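Long-range contacts in VgrG protein (Vibrio cholerae, PDB 4DTH), which probably cross-links actin through its toxin domain, which binds ATP together with magnesium ions: residues K79-W84 / K148-A153; L34-P39 / H87-V92; Q70-L75 / S125-L130; Q44-V49 / F58-D63. One frame throughout, in Å; residues are numbered along the deposited sequence. Where two conformers were deposited one is given.

Contact 1 (K79-W84 / K148-A153); sequences KNYQNW and KHVIAA
Trp84 lies against the backbone of Lys148 and His149, and this is where the packing is tight. The six-membered part of its indole does the touching: CH2 comes within 3.7 Å of Lys148 C, and CZ3 lies 3.8 Å from His149 CA. The CB of Trp84 already points at the other segment, and CG stands anti to the carbonyl carbon (chi1 -80°). Val150 closes the inner end, with CG2 4.3 Å from Trp84 CZ3. Its other methyl, CG1, meets Tyr81 CE1 at 4.1 Å, the two side chains crossing at about a right angle. From Tyr81 to Trp84 the backbone forms a type II beta turn, and Tyr81 turns its CD1 edge onto one face of the indole, while its hydroxyl is hydrogen-bonded to Asp77. The outer side is looser. Lys148 runs across the indole and bends at its last torsion (chi4 -83°), which brings NZ to 3.8 Å from Trp84 NE1, two donors side by side, which make no hydrogen bond. NE1 is buried and has no partner in the model, whereas the lysine itself is exposed. No hydrogen bond joins the segments, so they are joined by van der Waals packing. The loop between strands 56-68 and 85-97 is thereby laid on the start of strand 150-153, which pairs with strand 34-38 and packs through Ile151 on helix 101-124.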
# COMPACT_ATOMS: atom_id res chain seq x y z
N LYS A 79 -16.09 -32.43 -5.97
CA LYS A 79 -16.19 -31.00 -6.23
C LYS A 79 -15.26 -30.58 -7.35
O LYS A 79 -14.23 -31.21 -7.60
CB LYS A 79 -15.96 -30.16 -4.96
CG LYS A 79 -17.17 -30.19 -4.03
CD LYS A 79 -16.80 -30.04 -2.57
CE LYS A 79 -17.42 -31.18 -1.79
NZ LYS A 79 -17.28 -31.05 -0.33
N ASN A 80 -15.66 -29.50 -8.02
CA ASN A 80 -14.96 -28.92 -9.14
C ASN A 80 -13.93 -27.89 -8.63
O ASN A 80 -14.29 -26.88 -8.02
CB ASN A 80 -15.97 -28.26 -10.09
CG ASN A 80 -15.39 -27.12 -10.89
OD1 ASN A 80 -15.56 -25.94 -10.54
ND2 ASN A 80 -14.63 -27.45 -11.91
N TYR A 81 -12.65 -28.16 -8.92
CA TYR A 81 -11.57 -27.24 -8.59
C TYR A 81 -10.86 -26.85 -9.88
O TYR A 81 -9.70 -26.45 -9.84
CB TYR A 81 -10.58 -27.85 -7.58
CG TYR A 81 -11.24 -28.18 -6.26
CD1 TYR A 81 -11.46 -27.18 -5.31
CD2 TYR A 81 -11.67 -29.47 -5.97
CE1 TYR A 81 -12.10 -27.47 -4.10
CE2 TYR A 81 -12.31 -29.76 -4.77
CZ TYR A 81 -12.52 -28.76 -3.83
OH TYR A 81 -13.14 -29.04 -2.65
N GLN A 82 -11.56 -26.95 -11.03
CA GLN A 82 -10.97 -26.64 -12.33
C GLN A 82 -10.54 -25.20 -12.48
O GLN A 82 -11.29 -24.28 -12.17
CB GLN A 82 -11.85 -27.11 -13.51
CG GLN A 82 -11.18 -28.16 -14.40
CD GLN A 82 -10.74 -29.40 -13.64
OE1 GLN A 82 -9.61 -29.49 -13.14
NE2 GLN A 82 -11.61 -30.39 -13.56
N ASN A 83 -9.28 -25.03 -12.92
CA ASN A 83 -8.61 -23.75 -13.14
C ASN A 83 -8.29 -22.96 -11.87
O ASN A 83 -7.79 -21.84 -11.97
CB ASN A 83 -9.31 -22.90 -14.22
CG ASN A 83 -9.54 -23.65 -15.52
OD1 ASN A 83 -8.70 -24.43 -15.99
ND2 ASN A 83 -10.70 -23.44 -16.12
N TRP A 84 -8.51 -23.55 -10.69
CA TRP A 84 -8.21 -22.89 -9.41
C TRP A 84 -6.73 -22.61 -9.28
O TRP A 84 -5.89 -23.40 -9.74
CB TRP A 84 -8.69 -23.74 -8.22
CG TRP A 84 -10.16 -23.64 -7.93
CD1 TRP A 84 -11.19 -23.64 -8.83
CD2 TRP A 84 -10.77 -23.64 -6.63
NE1 TRP A 84 -12.40 -23.60 -8.17
CE2 TRP A 84 -12.17 -23.61 -6.81
CE3 TRP A 84 -10.26 -23.67 -5.32
CZ2 TRP A 84 -13.06 -23.59 -5.74
CZ3 TRP A 84 -11.15 -23.64 -4.25
CH2 TRP A 84 -12.53 -23.59 -4.47
N LYS A 148 -16.01 -19.93 -1.91
CA LYS A 148 -15.33 -20.69 -2.96
C LYS A 148 -13.81 -20.56 -2.80
O LYS A 148 -13.13 -19.91 -3.59
CB LYS A 148 -15.81 -20.25 -4.36
CG LYS A 148 -16.32 -21.40 -5.20
CD LYS A 148 -16.98 -20.92 -6.49
CE LYS A 148 -17.24 -22.07 -7.44
NZ LYS A 148 -16.04 -22.40 -8.23
N HIS A 149 -13.30 -21.16 -1.72
CA HIS A 149 -11.87 -21.19 -1.39
C HIS A 149 -11.56 -22.41 -0.54
O HIS A 149 -12.47 -23.02 0.03
CB HIS A 149 -11.43 -19.90 -0.64
CG HIS A 149 -11.76 -19.89 0.82
ND1 HIS A 149 -12.97 -19.40 1.28
CD2 HIS A 149 -11.04 -20.34 1.88
CE1 HIS A 149 -12.95 -19.56 2.60
NE2 HIS A 149 -11.81 -20.12 3.00
N VAL A 150 -10.28 -22.75 -0.43
CA VAL A 150 -9.78 -23.77 0.49
C VAL A 150 -8.48 -23.25 1.10
O VAL A 150 -7.76 -22.48 0.47
CB VAL A 150 -9.60 -25.21 -0.10
CG1 VAL A 150 -10.93 -25.82 -0.52
CG2 VAL A 150 -8.59 -25.26 -1.25
N ILE A 151 -8.20 -23.68 2.33
CA ILE A 151 -6.95 -23.34 3.02
C ILE A 151 -6.16 -24.64 3.11
O ILE A 151 -6.70 -25.66 3.55
CB ILE A 151 -7.23 -22.74 4.44
CG1 ILE A 151 -8.06 -21.43 4.37
CG2 ILE A 151 -5.91 -22.56 5.24
CD1 ILE A 151 -7.35 -20.22 3.65
N ALA A 152 -4.88 -24.60 2.72
CA ALA A 152 -4.03 -25.78 2.75
C ALA A 152 -2.65 -25.47 3.29
O ALA A 152 -2.09 -24.41 2.99
CB ALA A 152 -3.94 -26.42 1.38
N ALA A 153 -2.08 -26.41 4.06
CA ALA A 153 -0.76 -26.29 4.66
C ALA A 153 0.34 -26.22 3.62
O ALA A 153 0.21 -26.80 2.53
CB ALA A 153 -0.51 -27.49 5.55

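Contact 2 (L34-P39 / H87-V92); sequences LVVAMP and HTVELV
Val36 and His87 face each other as an antiparallel hydrogen-bonded pair. Val36 N donates to His87 O at 2.9 Å, and His87 N returns a bond to Val36 O at 2.8 Å; both donors lie nearly along the C=O axis of their acceptors. Beside this pair, Val89 CG2 is wedged between two side chains of the other strand, 3.5 Å from Leu34 CD1 and 3.6 Å from Val36 CB. Val89 CG1 is anti to the backbone N (chi1 169°), leaving CG2 beside the N and anti to the carbonyl carbon, and the side chain crosses that of Val36 at about a right angle. The pairing is limited to this one bridge, consistent with the 108° between the directions of the two strand segments, an example of beta strands that join at a single bridge and then splay. Where they separate, a water takes over: it donates to Leu34 O and accepts from Val89 N, at 2.7 Å from each. At the other end a second water donates to Pro39 O and is hydrogen-bonded to His87 NE2, 3.2 Å away. Farther out, strand 150-153 pairs with the opposite edge of strand 34-38 through Val35 and Ala37, and Leu34 also packs on Phe118 of helix 101-124. Thr88 OG1 is held by Glu30, and strand 87-92 runs on to Glu90, a magnesium ligand, and Val92, which touches ATP.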
# COMPACT_ATOMS: atom_id res chain seq x y z
N LEU A 34 1.07 -21.67 4.97
CA LEU A 34 -0.15 -22.10 4.28
C LEU A 34 -0.36 -21.33 2.99
O LEU A 34 0.33 -20.34 2.71
CB LEU A 34 -1.41 -21.98 5.20
CG LEU A 34 -1.79 -20.58 5.74
CD1 LEU A 34 -2.44 -19.71 4.68
CD2 LEU A 34 -2.83 -20.70 6.82
N VAL A 35 -1.37 -21.78 2.23
CA VAL A 35 -1.85 -21.11 1.03
C VAL A 35 -3.38 -21.11 1.02
O VAL A 35 -4.01 -21.90 1.74
CB VAL A 35 -1.30 -21.78 -0.26
CG1 VAL A 35 0.21 -21.54 -0.43
CG2 VAL A 35 -1.65 -23.28 -0.30
N VAL A 36 -3.96 -20.25 0.19
CA VAL A 36 -5.39 -20.23 -0.11
C VAL A 36 -5.49 -20.63 -1.59
O VAL A 36 -4.68 -20.18 -2.41
CB VAL A 36 -6.12 -18.89 0.19
CG1 VAL A 36 -5.56 -17.72 -0.63
CG2 VAL A 36 -7.64 -19.02 -0.03
N ALA A 37 -6.45 -21.48 -1.93
CA ALA A 37 -6.69 -21.82 -3.33
C ALA A 37 -8.10 -21.34 -3.65
O ALA A 37 -9.00 -21.46 -2.81
CB ALA A 37 -6.54 -23.30 -3.57
N MET A 38 -8.25 -20.70 -4.80
CA MET A 38 -9.52 -20.12 -5.22
C MET A 38 -9.69 -20.24 -6.73
O MET A 38 -8.67 -20.39 -7.42
CB MET A 38 -9.54 -18.62 -4.85
CG MET A 38 -10.07 -18.36 -3.48
SD MET A 38 -10.38 -16.60 -3.20
CE MET A 38 -8.82 -16.09 -2.79
N PRO A 39 -10.93 -20.11 -7.30
CA PRO A 39 -11.06 -20.11 -8.77
C PRO A 39 -10.20 -19.02 -9.41
O PRO A 39 -9.93 -18.00 -8.77
CB PRO A 39 -12.54 -19.79 -8.99
CG PRO A 39 -13.23 -20.21 -7.74
CD PRO A 39 -12.24 -19.92 -6.64
N HIS A 87 -2.49 -19.16 -3.82
CA HIS A 87 -1.87 -17.89 -3.46
C HIS A 87 -1.45 -17.91 -2.02
O HIS A 87 -2.05 -18.63 -1.22
CB HIS A 87 -2.86 -16.72 -3.66
CG HIS A 87 -3.39 -16.56 -5.06
ND1 HIS A 87 -2.88 -15.60 -5.91
CD2 HIS A 87 -4.40 -17.20 -5.68
CE1 HIS A 87 -3.57 -15.71 -7.03
NE2 HIS A 87 -4.49 -16.66 -6.94
N THR A 88 -0.49 -17.07 -1.67
CA THR A 88 -0.16 -16.87 -0.26
C THR A 88 -1.33 -16.04 0.32
O THR A 88 -2.11 -15.44 -0.44
CB THR A 88 1.18 -16.13 -0.09
OG1 THR A 88 1.11 -14.87 -0.75
CG2 THR A 88 2.37 -16.94 -0.62
N VAL A 89 -1.48 -16.05 1.64
CA VAL A 89 -2.52 -15.31 2.33
C VAL A 89 -1.90 -14.07 2.95
O VAL A 89 -0.88 -14.15 3.64
CB VAL A 89 -3.26 -16.16 3.39
CG1 VAL A 89 -4.15 -15.29 4.29
CG2 VAL A 89 -4.09 -17.26 2.73
N GLU A 90 -2.53 -12.91 2.72
CA GLU A 90 -2.08 -11.67 3.30
C GLU A 90 -3.20 -11.06 4.13
O GLU A 90 -4.33 -10.91 3.63
CB GLU A 90 -1.60 -10.70 2.22
CG GLU A 90 -1.04 -9.40 2.78
CD GLU A 90 -0.64 -8.42 1.71
OE1 GLU A 90 -1.44 -8.19 0.78
OE2 GLU A 90 0.47 -7.85 1.82
N LEU A 91 -2.90 -10.71 5.38
CA LEU A 91 -3.86 -10.07 6.29
C LEU A 91 -3.64 -8.57 6.15
O LEU A 91 -2.51 -8.09 6.31
CB LEU A 91 -3.70 -10.55 7.74
CG LEU A 91 -3.69 -12.08 7.98
CD1 LEU A 91 -3.69 -12.38 9.46
CD2 LEU A 91 -4.86 -12.77 7.28
N VAL A 92 -4.70 -7.85 5.75
CA VAL A 92 -4.64 -6.41 5.45
C VAL A 92 -5.55 -5.67 6.41
O VAL A 92 -6.77 -5.83 6.35
CB VAL A 92 -5.01 -6.14 3.96
CG1 VAL A 92 -4.95 -4.65 3.64
CG2 VAL A 92 -4.10 -6.92 3.01
O HOH W 1 0.21 -17.65 3.08
O HOH W 2 -7.53 -17.03 -7.74

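Contact 3 (Q70-L75 / S125-L130); sequences QRPPSL and SNHQPL
His127 presents one face of its imidazole to Pro72, whose CG lies 3.7 Å from the ring centroid and 24° off the ring normal, a CH-pi contact. The two side chains meet tip to tip, with Pro72 CG shifted toward the rim and 3.5 Å from His127 NE2. Leu75 crosses the histidine at about a right angle, its CD1 3.6 Å from His127 CD2. Arg71 slides past in the opposite direction, and its guanidinium, turned 79° from the imidazole plane, has His127 CB over one face. Its NH1 donates to His127 O at 2.7 Å, in the carbonyl plane and on a lone pair; a weak bond from NH2 reaches the same oxygen. The bend at chi2 of Arg71 (75°) turns CD out of the extended line of the chain. The guanidinium is steadied from its own segment too, since NE donates to Leu75 O at 2.9 Å from above that carbonyl's plane. His127 occupies a type II beta turn from Ser125 to Gln128, and together with Gln128 it faces Ile151 in a G1 beta bulge, so the arginine grips a carbonyl at a turn whose backbone is already tied to strand 150-153. Tyr69 OH bonds both His127 ND1 and Arg71 NH1, bridging the two partners, while His127 NE2 is bonded to Ser158 O. Asn126, preceding His127, bonds Ala153 N through OD1 and Ala159 O through ND2.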
# COMPACT_ATOMS: atom_id res chain seq x y z
N GLN A 70 -4.02 -28.15 -7.44
CA GLN A 70 -4.37 -29.52 -7.78
C GLN A 70 -4.86 -30.16 -6.49
O GLN A 70 -4.09 -30.29 -5.53
CB GLN A 70 -3.18 -30.31 -8.38
CG GLN A 70 -2.66 -29.75 -9.71
CD GLN A 70 -3.73 -29.65 -10.79
OE1 GLN A 70 -4.55 -30.56 -11.00
NE2 GLN A 70 -3.75 -28.52 -11.49
N ARG A 71 -6.15 -30.52 -6.47
CA ARG A 71 -6.78 -31.19 -5.33
C ARG A 71 -6.04 -32.51 -5.11
O ARG A 71 -5.99 -33.32 -6.04
CB ARG A 71 -8.27 -31.47 -5.63
CG ARG A 71 -9.04 -32.15 -4.49
CD ARG A 71 -9.33 -31.15 -3.42
NE ARG A 71 -10.05 -31.65 -2.25
CZ ARG A 71 -10.34 -30.87 -1.22
NH1 ARG A 71 -9.99 -29.59 -1.24
NH2 ARG A 71 -10.97 -31.35 -0.16
N PRO A 72 -5.44 -32.74 -3.91
CA PRO A 72 -4.77 -34.03 -3.68
C PRO A 72 -5.73 -35.20 -3.94
O PRO A 72 -6.90 -35.13 -3.54
CB PRO A 72 -4.35 -33.95 -2.21
CG PRO A 72 -4.25 -32.50 -1.93
CD PRO A 72 -5.38 -31.89 -2.71
N PRO A 73 -5.29 -36.24 -4.69
CA PRO A 73 -6.19 -37.36 -5.00
C PRO A 73 -6.85 -38.02 -3.80
O PRO A 73 -8.01 -38.41 -3.89
CB PRO A 73 -5.30 -38.33 -5.78
CG PRO A 73 -4.23 -37.49 -6.34
CD PRO A 73 -3.96 -36.45 -5.30
N SER A 74 -6.15 -38.09 -2.65
CA SER A 74 -6.67 -38.67 -1.42
C SER A 74 -7.78 -37.82 -0.76
O SER A 74 -8.41 -38.28 0.19
CB SER A 74 -5.54 -38.96 -0.43
OG SER A 74 -5.02 -37.76 0.13
N LEU A 75 -8.01 -36.60 -1.27
CA LEU A 75 -9.02 -35.68 -0.79
C LEU A 75 -10.09 -35.37 -1.83
O LEU A 75 -10.86 -34.41 -1.66
CB LEU A 75 -8.35 -34.39 -0.24
CG LEU A 75 -7.47 -34.57 1.01
CD1 LEU A 75 -6.90 -33.23 1.45
CD2 LEU A 75 -8.24 -35.20 2.19
N SER A 125 -8.57 -29.72 9.29
CA SER A 125 -9.45 -29.39 8.19
C SER A 125 -8.62 -28.98 6.97
O SER A 125 -9.00 -28.07 6.26
CB SER A 125 -10.42 -28.29 8.60
OG SER A 125 -11.26 -28.76 9.63
N ASN A 126 -7.48 -29.66 6.74
CA ASN A 126 -6.62 -29.32 5.60
C ASN A 126 -7.37 -29.44 4.28
O ASN A 126 -8.16 -30.38 4.10
CB ASN A 126 -5.34 -30.16 5.60
CG ASN A 126 -4.18 -29.43 4.95
OD1 ASN A 126 -4.05 -28.21 5.04
ND2 ASN A 126 -3.30 -30.18 4.32
N HIS A 127 -7.18 -28.45 3.38
CA HIS A 127 -7.84 -28.37 2.06
C HIS A 127 -9.35 -28.12 2.15
O HIS A 127 -10.11 -28.53 1.27
CB HIS A 127 -7.50 -29.57 1.16
CG HIS A 127 -6.07 -29.61 0.73
ND1 HIS A 127 -5.65 -29.01 -0.44
CD2 HIS A 127 -5.01 -30.22 1.31
CE1 HIS A 127 -4.35 -29.25 -0.53
NE2 HIS A 127 -3.92 -29.99 0.49
N GLN A 128 -9.77 -27.41 3.20
CA GLN A 128 -11.17 -27.03 3.39
C GLN A 128 -11.27 -25.52 3.55
O GLN A 128 -10.32 -24.89 4.04
CB GLN A 128 -11.76 -27.70 4.64
CG GLN A 128 -12.02 -29.17 4.47
CD GLN A 128 -12.28 -29.73 5.83
OE1 GLN A 128 -13.12 -29.29 6.58
NE2 GLN A 128 -11.46 -30.63 6.22
N PRO A 129 -12.45 -24.92 3.22
CA PRO A 129 -12.57 -23.48 3.43
C PRO A 129 -12.60 -23.16 4.92
O PRO A 129 -12.99 -24.01 5.74
CB PRO A 129 -13.93 -23.12 2.81
CG PRO A 129 -14.68 -24.38 2.72
CD PRO A 129 -13.71 -25.50 2.67
N LEU A 130 -12.21 -21.94 5.26
CA LEU A 130 -12.30 -21.40 6.61
C LEU A 130 -13.79 -21.20 6.87
O LEU A 130 -14.52 -20.83 5.95
CB LEU A 130 -11.65 -20.00 6.62
CG LEU A 130 -10.39 -19.74 7.42
CD1 LEU A 130 -10.31 -18.27 7.79
CD2 LEU A 130 -10.32 -20.55 8.70

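Contact 4 (Q44-V49 / F58-D63); sequences QKFGYV and FMLTKD. With GOL (glycerol), chain C.
Phe58 pairs with Val49 in a hydrogen-bonded pair and lies beside it, both side chains pointing the same way; Val49 CB sits over one face of the ring, 3.9 Å from its centroid. Met59, opposite Tyr48 in a non-hydrogen-bonded pair, sends SD to 3.7 Å from Lys45 CG. Leu60 is gripped at both backbone ends. Its N donates to Gly47 O at 2.8 Å, from above the carbonyl plane, and its O accepts from Phe46 N at 3.0 Å. Phe46 and Gly47 thus both face Leu60, a classic beta bulge in this antiparallel hairpin of strands 45-51 and 56-68. At the bulge the Phe46 ring lies against Leu60, whose CB is over one face, 4.0 Å from the centroid. Thr61 follows alongside Lys45, CG2 3.9 Å from Lys45 CG, and its hydroxyl is bonded to Glu90 O of strand 85-97. Lys62 N donates to Gln44 O, while its extended side chain crosses that of Gln44 at about a right angle. Lys62 NZ, also bonded to Ser42 O, donates to O2 of a glycerol, probably from the crystallisation liquor. The crossing and a bond from that hydroxyl to Gln44 OE1 are doubtful, since Gln44 has two conformers.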
# COMPACT_ATOMS: atom_id res chain seq x y z
N GLN A 44 -9.73 -10.48 -4.78
CA GLN A 44 -8.63 -10.61 -3.83
C GLN A 44 -9.13 -10.94 -2.41
O GLN A 44 -8.53 -11.76 -1.73
CB GLN A 44 -7.73 -9.36 -3.83
CG GLN A 44 -7.32 -8.84 -5.23
CD GLN A 44 -6.54 -9.82 -6.09
OE1 GLN A 44 -6.90 -10.09 -7.24
NE2 GLN A 44 -5.46 -10.36 -5.55
N LYS A 45 -10.24 -10.33 -1.97
CA LYS A 45 -10.80 -10.53 -0.64
C LYS A 45 -11.69 -11.76 -0.54
O LYS A 45 -12.57 -11.93 -1.38
CB LYS A 45 -11.59 -9.28 -0.18
CG LYS A 45 -10.70 -8.09 0.16
CD LYS A 45 -10.52 -7.10 -0.97
CE LYS A 45 -11.44 -5.92 -0.84
NZ LYS A 45 -10.78 -4.66 -1.28
N PHE A 46 -11.46 -12.63 0.47
CA PHE A 46 -12.30 -13.81 0.69
C PHE A 46 -12.95 -13.83 2.07
O PHE A 46 -13.79 -14.68 2.36
CB PHE A 46 -11.59 -15.13 0.34
CG PHE A 46 -10.41 -15.51 1.20
CD1 PHE A 46 -9.13 -15.06 0.91
CD2 PHE A 46 -10.58 -16.37 2.28
CE1 PHE A 46 -8.04 -15.44 1.69
CE2 PHE A 46 -9.48 -16.76 3.06
CZ PHE A 46 -8.22 -16.29 2.76
N GLY A 47 -12.60 -12.85 2.89
CA GLY A 47 -13.17 -12.73 4.22
C GLY A 47 -12.59 -11.58 5.01
O GLY A 47 -11.77 -10.81 4.52
N TYR A 48 -13.04 -11.47 6.26
CA TYR A 48 -12.54 -10.46 7.18
C TYR A 48 -12.76 -10.88 8.62
O TYR A 48 -13.56 -11.79 8.91
CB TYR A 48 -13.12 -9.05 6.89
CG TYR A 48 -14.62 -8.91 7.10
CD1 TYR A 48 -15.51 -9.27 6.09
CD2 TYR A 48 -15.13 -8.36 8.26
CE1 TYR A 48 -16.89 -9.11 6.26
CE2 TYR A 48 -16.51 -8.20 8.44
CZ TYR A 48 -17.38 -8.56 7.43
OH TYR A 48 -18.73 -8.41 7.59
N VAL A 49 -11.99 -10.25 9.51
CA VAL A 49 -12.10 -10.49 10.94
C VAL A 49 -12.54 -9.19 11.57
O VAL A 49 -12.00 -8.12 11.25
CB VAL A 49 -10.78 -11.05 11.56
CG1 VAL A 49 -10.78 -10.97 13.09
CG2 VAL A 49 -10.55 -12.48 11.10
N PHE A 58 -9.39 -6.51 10.05
CA PHE A 58 -8.56 -6.82 8.89
C PHE A 58 -9.24 -7.70 7.88
O PHE A 58 -10.17 -8.44 8.21
CB PHE A 58 -7.18 -7.38 9.30
CG PHE A 58 -7.21 -8.73 9.98
CD1 PHE A 58 -7.19 -9.90 9.23
CD2 PHE A 58 -7.20 -8.82 11.36
CE1 PHE A 58 -7.22 -11.15 9.86
CE2 PHE A 58 -7.21 -10.07 11.99
CZ PHE A 58 -7.20 -11.22 11.24
N MET A 59 -8.75 -7.66 6.65
CA MET A 59 -9.27 -8.48 5.57
C MET A 59 -8.39 -9.70 5.36
O MET A 59 -7.18 -9.65 5.56
CB MET A 59 -9.29 -7.67 4.26
CG MET A 59 -10.22 -6.49 4.26
SD MET A 59 -9.98 -5.59 2.73
CE MET A 59 -11.13 -4.27 2.92
N LEU A 60 -9.00 -10.79 4.89
CA LEU A 60 -8.28 -12.00 4.50
C LEU A 60 -8.19 -11.93 2.99
O LEU A 60 -9.23 -11.86 2.31
CB LEU A 60 -9.04 -13.26 4.94
CG LEU A 60 -8.78 -13.73 6.37
CD1 LEU A 60 -9.57 -12.92 7.37
CD2 LEU A 60 -9.13 -15.17 6.52
N THR A 61 -6.97 -11.88 2.45
CA THR A 61 -6.79 -11.74 1.01
C THR A 61 -5.81 -12.76 0.44
O THR A 61 -4.93 -13.26 1.15
CB THR A 61 -6.28 -10.31 0.63
OG1 THR A 61 -4.91 -10.16 1.02
CG2 THR A 61 -7.12 -9.17 1.24
N LYS A 62 -5.93 -13.01 -0.87
CA LYS A 62 -4.94 -13.78 -1.61
C LYS A 62 -3.86 -12.76 -1.99
O LYS A 62 -4.16 -11.57 -2.18
CB LYS A 62 -5.53 -14.49 -2.85
CG LYS A 62 -6.25 -13.60 -3.86
CD LYS A 62 -6.50 -14.36 -5.17
CE LYS A 62 -7.40 -13.58 -6.09
NZ LYS A 62 -7.49 -14.19 -7.44
N ASP A 63 -2.61 -13.20 -2.09
CA ASP A 63 -1.53 -12.27 -2.38
C ASP A 63 -0.68 -12.75 -3.56
O ASP A 63 -1.01 -12.44 -4.71
CB ASP A 63 -0.71 -12.02 -1.09
CG ASP A 63 0.42 -11.00 -1.15
OD1 ASP A 63 0.47 -10.19 -2.11
OD2 ASP A 63 1.25 -11.00 -0.21
C1 GOL C . -3.43 -13.29 -9.85
O1 GOL C . -2.39 -12.97 -8.94
C2 GOL C . -4.64 -12.40 -9.66
O2 GOL C . -5.16 -12.59 -8.34
C3 GOL C . -5.70 -12.80 -10.67
O3 GOL C . -6.87 -12.02 -10.50

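How the contacts relate
Contact 4 closes first along the chain, its hairpin falling wholly between the two segments of contact 2; contacts 1, 2 and 3 then interleave with one another. Contacts 2 and 4 have centres about 8 Å apart and share neighbouring strands 56-68 and 85-97, joined by the bond from Met59 N to Val92 O. Contact 1 lies about 11 Å from contact 2, across the pairing of strands 34-38 and 150-153, and contact 3 sits about 7 Å beyond contact 1, centre to centre. The series thus runs from strands near the magnesium and ATP site to peripheral loops, illustrating how a strand framework can carry a ligand site at one end and packed loops at the other.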